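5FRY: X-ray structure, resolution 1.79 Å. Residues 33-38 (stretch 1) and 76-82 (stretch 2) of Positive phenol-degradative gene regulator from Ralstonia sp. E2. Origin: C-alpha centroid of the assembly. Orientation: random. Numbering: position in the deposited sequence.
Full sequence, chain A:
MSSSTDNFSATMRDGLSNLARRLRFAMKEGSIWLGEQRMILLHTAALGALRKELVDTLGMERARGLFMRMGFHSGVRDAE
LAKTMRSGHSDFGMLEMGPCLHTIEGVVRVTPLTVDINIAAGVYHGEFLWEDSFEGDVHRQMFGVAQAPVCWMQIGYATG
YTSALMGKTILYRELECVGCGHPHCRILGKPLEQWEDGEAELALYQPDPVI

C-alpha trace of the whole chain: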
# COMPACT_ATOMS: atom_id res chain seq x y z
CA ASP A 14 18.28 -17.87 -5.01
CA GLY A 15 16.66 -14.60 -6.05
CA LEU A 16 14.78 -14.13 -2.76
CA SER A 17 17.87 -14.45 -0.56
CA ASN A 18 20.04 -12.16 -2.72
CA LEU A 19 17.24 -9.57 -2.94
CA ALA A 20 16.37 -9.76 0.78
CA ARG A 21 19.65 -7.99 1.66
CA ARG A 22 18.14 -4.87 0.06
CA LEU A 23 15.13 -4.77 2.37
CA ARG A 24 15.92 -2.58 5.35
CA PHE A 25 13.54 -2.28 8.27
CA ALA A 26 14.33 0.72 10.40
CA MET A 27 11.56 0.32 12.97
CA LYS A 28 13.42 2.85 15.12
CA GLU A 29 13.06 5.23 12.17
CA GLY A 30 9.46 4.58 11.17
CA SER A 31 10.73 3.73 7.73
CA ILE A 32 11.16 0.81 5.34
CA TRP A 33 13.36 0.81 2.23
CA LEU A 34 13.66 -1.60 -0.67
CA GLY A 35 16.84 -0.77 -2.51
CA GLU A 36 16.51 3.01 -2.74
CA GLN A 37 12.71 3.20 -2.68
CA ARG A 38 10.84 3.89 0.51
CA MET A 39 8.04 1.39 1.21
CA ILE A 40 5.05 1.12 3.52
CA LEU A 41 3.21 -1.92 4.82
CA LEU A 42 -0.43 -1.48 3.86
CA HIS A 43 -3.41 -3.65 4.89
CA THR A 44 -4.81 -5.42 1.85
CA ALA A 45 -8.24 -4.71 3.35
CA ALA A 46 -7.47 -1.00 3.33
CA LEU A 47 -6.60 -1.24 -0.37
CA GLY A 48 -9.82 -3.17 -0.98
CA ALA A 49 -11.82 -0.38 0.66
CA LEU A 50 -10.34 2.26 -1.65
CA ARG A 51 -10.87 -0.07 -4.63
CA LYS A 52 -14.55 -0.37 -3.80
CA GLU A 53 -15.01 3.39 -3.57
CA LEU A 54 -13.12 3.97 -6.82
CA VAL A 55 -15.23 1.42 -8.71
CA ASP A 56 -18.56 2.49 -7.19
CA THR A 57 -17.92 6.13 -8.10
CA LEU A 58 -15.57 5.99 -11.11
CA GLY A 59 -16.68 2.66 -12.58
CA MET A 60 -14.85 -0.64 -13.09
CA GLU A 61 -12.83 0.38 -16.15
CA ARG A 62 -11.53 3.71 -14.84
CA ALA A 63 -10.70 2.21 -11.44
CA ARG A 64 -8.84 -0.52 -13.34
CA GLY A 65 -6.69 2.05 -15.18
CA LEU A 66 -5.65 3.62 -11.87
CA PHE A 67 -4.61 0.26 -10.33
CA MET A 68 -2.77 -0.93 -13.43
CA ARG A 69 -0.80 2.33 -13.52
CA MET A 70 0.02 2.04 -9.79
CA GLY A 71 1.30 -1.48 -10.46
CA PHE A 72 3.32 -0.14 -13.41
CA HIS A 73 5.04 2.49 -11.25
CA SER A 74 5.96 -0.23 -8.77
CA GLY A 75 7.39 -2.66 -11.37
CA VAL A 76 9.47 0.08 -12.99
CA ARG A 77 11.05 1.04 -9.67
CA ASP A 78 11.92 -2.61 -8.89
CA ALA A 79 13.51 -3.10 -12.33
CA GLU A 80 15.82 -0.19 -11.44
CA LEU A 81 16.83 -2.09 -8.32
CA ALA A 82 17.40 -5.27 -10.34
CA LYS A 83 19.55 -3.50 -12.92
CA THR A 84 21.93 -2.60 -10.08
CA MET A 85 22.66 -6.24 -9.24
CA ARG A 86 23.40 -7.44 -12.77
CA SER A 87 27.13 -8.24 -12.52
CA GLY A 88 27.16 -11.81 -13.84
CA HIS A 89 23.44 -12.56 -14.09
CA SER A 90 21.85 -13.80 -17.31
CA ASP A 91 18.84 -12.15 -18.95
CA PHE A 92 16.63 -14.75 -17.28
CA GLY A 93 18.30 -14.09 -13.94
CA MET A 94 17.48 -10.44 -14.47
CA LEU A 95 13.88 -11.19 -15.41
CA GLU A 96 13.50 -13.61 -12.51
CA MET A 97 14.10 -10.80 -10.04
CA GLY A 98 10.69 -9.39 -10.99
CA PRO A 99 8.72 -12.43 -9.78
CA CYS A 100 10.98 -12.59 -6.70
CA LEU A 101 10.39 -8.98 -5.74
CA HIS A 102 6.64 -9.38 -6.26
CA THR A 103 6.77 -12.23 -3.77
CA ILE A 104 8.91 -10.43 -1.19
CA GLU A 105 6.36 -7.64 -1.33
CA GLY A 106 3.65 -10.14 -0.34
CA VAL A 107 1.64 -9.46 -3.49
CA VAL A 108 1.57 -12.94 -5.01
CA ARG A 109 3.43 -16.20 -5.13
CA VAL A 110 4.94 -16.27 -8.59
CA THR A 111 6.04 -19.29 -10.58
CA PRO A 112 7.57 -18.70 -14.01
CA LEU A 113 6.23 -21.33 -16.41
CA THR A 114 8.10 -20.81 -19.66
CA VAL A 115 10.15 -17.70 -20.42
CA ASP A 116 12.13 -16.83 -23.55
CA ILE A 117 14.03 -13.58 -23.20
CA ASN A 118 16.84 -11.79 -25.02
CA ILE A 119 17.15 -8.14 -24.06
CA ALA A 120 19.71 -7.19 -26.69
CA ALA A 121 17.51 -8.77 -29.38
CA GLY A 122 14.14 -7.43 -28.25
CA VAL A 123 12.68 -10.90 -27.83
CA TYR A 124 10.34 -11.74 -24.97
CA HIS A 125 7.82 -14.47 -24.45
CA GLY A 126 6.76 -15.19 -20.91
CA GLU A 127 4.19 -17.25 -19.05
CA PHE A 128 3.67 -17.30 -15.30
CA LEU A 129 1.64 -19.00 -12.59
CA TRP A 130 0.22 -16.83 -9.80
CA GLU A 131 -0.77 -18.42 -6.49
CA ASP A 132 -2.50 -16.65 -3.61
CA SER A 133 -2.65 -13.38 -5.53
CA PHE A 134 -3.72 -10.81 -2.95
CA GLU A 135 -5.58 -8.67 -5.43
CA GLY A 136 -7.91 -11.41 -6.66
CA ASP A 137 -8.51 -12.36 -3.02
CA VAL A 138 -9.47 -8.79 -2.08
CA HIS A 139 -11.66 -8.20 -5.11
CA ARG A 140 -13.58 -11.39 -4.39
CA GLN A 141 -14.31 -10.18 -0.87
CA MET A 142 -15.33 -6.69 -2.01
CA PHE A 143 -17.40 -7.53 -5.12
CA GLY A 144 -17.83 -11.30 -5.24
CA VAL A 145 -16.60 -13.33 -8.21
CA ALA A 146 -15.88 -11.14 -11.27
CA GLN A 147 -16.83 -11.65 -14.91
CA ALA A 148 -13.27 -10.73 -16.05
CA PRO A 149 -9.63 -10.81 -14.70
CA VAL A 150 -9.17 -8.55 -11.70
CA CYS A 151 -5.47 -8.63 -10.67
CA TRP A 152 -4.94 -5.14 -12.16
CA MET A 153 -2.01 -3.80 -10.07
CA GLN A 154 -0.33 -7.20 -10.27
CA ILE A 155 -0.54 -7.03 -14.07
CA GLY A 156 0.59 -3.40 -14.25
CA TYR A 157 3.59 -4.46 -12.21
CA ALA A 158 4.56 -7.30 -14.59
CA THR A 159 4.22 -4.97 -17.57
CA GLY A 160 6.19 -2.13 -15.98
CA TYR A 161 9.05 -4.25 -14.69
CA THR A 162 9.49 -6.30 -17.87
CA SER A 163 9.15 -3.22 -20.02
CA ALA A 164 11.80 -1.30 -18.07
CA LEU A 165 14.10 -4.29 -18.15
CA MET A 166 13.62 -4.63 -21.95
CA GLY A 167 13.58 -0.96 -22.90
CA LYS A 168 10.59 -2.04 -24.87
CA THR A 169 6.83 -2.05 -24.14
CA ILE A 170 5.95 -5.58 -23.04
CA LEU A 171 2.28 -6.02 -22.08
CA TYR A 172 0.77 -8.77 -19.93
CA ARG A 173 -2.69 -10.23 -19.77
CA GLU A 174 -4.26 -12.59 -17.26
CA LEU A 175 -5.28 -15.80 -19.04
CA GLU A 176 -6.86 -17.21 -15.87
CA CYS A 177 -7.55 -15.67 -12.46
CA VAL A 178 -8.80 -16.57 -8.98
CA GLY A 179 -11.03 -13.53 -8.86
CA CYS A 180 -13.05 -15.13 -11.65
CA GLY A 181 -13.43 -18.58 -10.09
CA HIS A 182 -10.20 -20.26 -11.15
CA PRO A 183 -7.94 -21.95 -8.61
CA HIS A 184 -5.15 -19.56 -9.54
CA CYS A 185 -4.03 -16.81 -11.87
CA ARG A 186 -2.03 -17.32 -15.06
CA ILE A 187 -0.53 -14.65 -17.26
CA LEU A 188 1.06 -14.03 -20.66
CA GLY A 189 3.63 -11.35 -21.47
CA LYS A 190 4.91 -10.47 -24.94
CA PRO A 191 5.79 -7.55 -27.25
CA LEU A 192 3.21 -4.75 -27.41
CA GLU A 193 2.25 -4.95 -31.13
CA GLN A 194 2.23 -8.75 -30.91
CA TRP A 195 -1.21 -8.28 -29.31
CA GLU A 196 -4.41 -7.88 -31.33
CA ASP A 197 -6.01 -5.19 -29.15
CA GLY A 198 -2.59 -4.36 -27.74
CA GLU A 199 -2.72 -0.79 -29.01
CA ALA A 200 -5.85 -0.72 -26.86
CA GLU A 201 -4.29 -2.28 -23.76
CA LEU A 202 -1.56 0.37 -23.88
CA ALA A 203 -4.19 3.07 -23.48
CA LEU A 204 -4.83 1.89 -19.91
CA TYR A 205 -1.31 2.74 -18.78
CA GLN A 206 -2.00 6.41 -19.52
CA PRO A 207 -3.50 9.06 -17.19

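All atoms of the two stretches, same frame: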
# COMPACT_ATOMS: atom_id res chain seq x y z
N TRP A 33 12.78 0.52 3.53
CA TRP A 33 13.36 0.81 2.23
C TRP A 33 13.64 -0.48 1.49
O TRP A 33 14.07 -1.46 2.08
CB TRP A 33 14.65 1.63 2.37
CG TRP A 33 14.39 3.04 2.77
CD1 TRP A 33 14.07 3.50 4.01
CD2 TRP A 33 14.41 4.19 1.91
NE1 TRP A 33 13.90 4.87 3.98
CE2 TRP A 33 14.11 5.31 2.70
CE3 TRP A 33 14.67 4.37 0.55
CZ2 TRP A 33 14.04 6.60 2.18
CZ3 TRP A 33 14.61 5.65 0.03
CH2 TRP A 33 14.30 6.75 0.84
N LEU A 34 13.36 -0.47 0.19
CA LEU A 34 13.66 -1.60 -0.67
C LEU A 34 14.57 -1.07 -1.75
O LEU A 34 14.13 -0.31 -2.60
CB LEU A 34 12.39 -2.20 -1.26
CG LEU A 34 12.53 -3.31 -2.31
CD1 LEU A 34 13.29 -4.49 -1.74
CD2 LEU A 34 11.16 -3.75 -2.78
N GLY A 35 15.84 -1.44 -1.70
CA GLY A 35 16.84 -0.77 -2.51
C GLY A 35 16.78 0.70 -2.13
O GLY A 35 16.86 1.02 -0.95
N GLU A 36 16.58 1.59 -3.09
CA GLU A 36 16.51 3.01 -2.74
C GLU A 36 15.11 3.59 -2.95
O GLU A 36 14.95 4.74 -3.37
CB GLU A 36 17.55 3.78 -3.55
CG GLU A 36 18.78 2.94 -3.85
CD GLU A 36 19.83 2.88 -2.74
OE1 GLU A 36 19.69 3.49 -1.65
OE2 GLU A 36 20.85 2.19 -2.97
N GLN A 37 14.10 2.77 -2.67
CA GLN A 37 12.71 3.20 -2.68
C GLN A 37 12.13 2.97 -1.30
O GLN A 37 12.25 1.88 -0.72
CB GLN A 37 11.89 2.44 -3.71
CG GLN A 37 12.21 2.77 -5.15
CD GLN A 37 12.08 4.25 -5.47
OE1 GLN A 37 11.21 4.94 -4.95
NE2 GLN A 37 12.96 4.75 -6.33
N ARG A 38 11.48 4.00 -0.78
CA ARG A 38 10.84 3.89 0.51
C ARG A 38 9.55 3.11 0.32
O ARG A 38 8.87 3.29 -0.70
CB ARG A 38 10.60 5.26 1.11
CG ARG A 38 10.22 5.24 2.58
CD ARG A 38 9.71 6.59 3.07
NE ARG A 38 9.15 6.43 4.40
CZ ARG A 38 8.85 7.41 5.24
NH1 ARG A 38 9.06 8.68 4.90
NH2 ARG A 38 8.35 7.11 6.44
N VAL A 76 8.39 -0.75 -12.47
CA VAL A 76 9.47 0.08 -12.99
C VAL A 76 10.52 0.41 -11.92
O VAL A 76 11.71 0.40 -12.20
CB VAL A 76 8.95 1.39 -13.62
CG1 VAL A 76 10.15 2.36 -13.93
CG2 VAL A 76 8.17 1.08 -14.91
N ARG A 77 10.08 0.74 -10.71
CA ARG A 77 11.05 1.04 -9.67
C ARG A 77 11.86 -0.20 -9.27
O ARG A 77 13.05 -0.09 -8.95
CB ARG A 77 10.38 1.64 -8.43
CG ARG A 77 9.75 3.00 -8.66
CD ARG A 77 10.70 3.99 -9.31
NE ARG A 77 10.25 5.36 -9.05
CZ ARG A 77 10.95 6.45 -9.32
NH1 ARG A 77 12.15 6.37 -9.87
NH2 ARG A 77 10.43 7.65 -9.04
N ASP A 78 11.23 -1.38 -9.28
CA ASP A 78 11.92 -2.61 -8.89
C ASP A 78 12.90 -3.08 -9.98
O ASP A 78 13.97 -3.64 -9.67
CB ASP A 78 10.89 -3.72 -8.56
CG ASP A 78 10.22 -3.50 -7.21
OD1 ASP A 78 10.63 -2.57 -6.48
OD2 ASP A 78 9.30 -4.26 -6.87
N ALA A 79 12.58 -2.80 -11.25
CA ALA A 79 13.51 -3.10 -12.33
C ALA A 79 14.77 -2.24 -12.23
O ALA A 79 15.84 -2.67 -12.63
CB ALA A 79 12.87 -2.89 -13.68
N GLU A 80 14.65 -1.04 -11.67
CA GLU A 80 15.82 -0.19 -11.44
C GLU A 80 16.71 -0.80 -10.38
O GLU A 80 17.94 -0.72 -10.48
CB GLU A 80 15.42 1.22 -11.01
CG GLU A 80 14.68 2.00 -12.07
CD GLU A 80 14.09 3.30 -11.55
OE1 GLU A 80 14.28 3.61 -10.34
OE2 GLU A 80 13.43 4.01 -12.34
N LEU A 81 16.09 -1.41 -9.37
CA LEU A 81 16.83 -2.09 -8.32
C LEU A 81 17.54 -3.32 -8.90
O LEU A 81 18.69 -3.58 -8.58
CB LEU A 81 15.90 -2.47 -7.16
CG LEU A 81 16.48 -3.37 -6.07
CD1 LEU A 81 17.76 -2.77 -5.52
CD2 LEU A 81 15.49 -3.62 -4.95
N ALA A 82 16.85 -4.04 -9.78
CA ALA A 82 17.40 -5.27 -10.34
C ALA A 82 18.58 -4.98 -11.26
O ALA A 82 19.55 -5.72 -11.29
CB ALA A 82 16.32 -6.05 -11.09
O HOH W 1 12.31 -0.63 -5.22

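No direct hydrogen bond or salt bridge joins these two stretches; the polar link between them is a single water. Water 1 donates to Leu34 O at 3.2 Å and to Asp78 OD1 at 2.9 Å. It thus ties a backbone carbonyl of the hairpin to a carboxylate on the helix. Everything else across the contact is van der Waals packing, and the surface buried is modest, 261 Å² with both sides summed.

Stretch 1 is a tight β-hairpin turn. Strand residues Leu34 and Gln37 pair through two backbone hydrogen bonds, Leu34 N to Gln37 O at 2.8 Å and Gln37 N to Leu34 O at 3.1 Å. Gly35 and Glu36 form the loop between them. Stretch 2 is a run of helix that begins earlier in the chain and continues beyond it. Ala82 N donates to Asp78 O at 2.9 Å, while the bond from Leu81 N to Arg77 O, at 3.3 Å, is weak. The turn approaches the helix most closely at Gly35, whose CA lies 6.0 Å from Leu81 CA.

That close approach suits glycine. Leu81 CD1 sits 3.7 Å from Gly35 CA. A CB placed on Gly35 would point toward the helix and come within 2.6 Å of Leu81 CD1, which is a clash. The backbone points the same way: phi at Gly35 is 59°, and a positive phi favours glycine.

Leu81 and Leu34 form the apolar part of the contact. Both are buried, and both point toward the opposite stretch. Each has chi1 in t and chi2 in p. Leu34 CG meets Leu81 CD2 at 4.0 Å. Leu81 CD2 also lies 3.9 Å from Gly35 N, so it packs against both residues. Branched apolar side chains suit this site because they fill the space without leaving polar groups to satisfy.

Asp78 is also buried. Its CA-to-CB bond points sideways, but the end of the side chain comes nearer to the hairpin. Asp78 OD1 lies 3.9 Å from Leu34 CD2 and also accepts from the water. Both carboxylate oxygens have further hydrogen bonds elsewhere in the structure, so the buried acid is not left unpaired.

Gln37 has the most surface covered by the opposite stretch, 65 Å². It points toward the helix with chi1 and chi2 both in m, and its amide lies against Arg77. Gln37 NE2 is 3.8 Å from Arg77 CD and sits over one face of the guanidinium. This is packing, with no hydrogen bond between the two residues. Arg77 NH1 forms a salt bridge with Glu80 OE1 at 3.5 Å, one turn along the same helix. Glu80 adds only a marginal contact, with Glu80 OE1 4.4 Å from Gln37 NE2. Long polar side chains suit this partly exposed side: Gln37 CG packs 3.9 Å from Arg77 CB, and the Gln37 amide lies over the guanidinium.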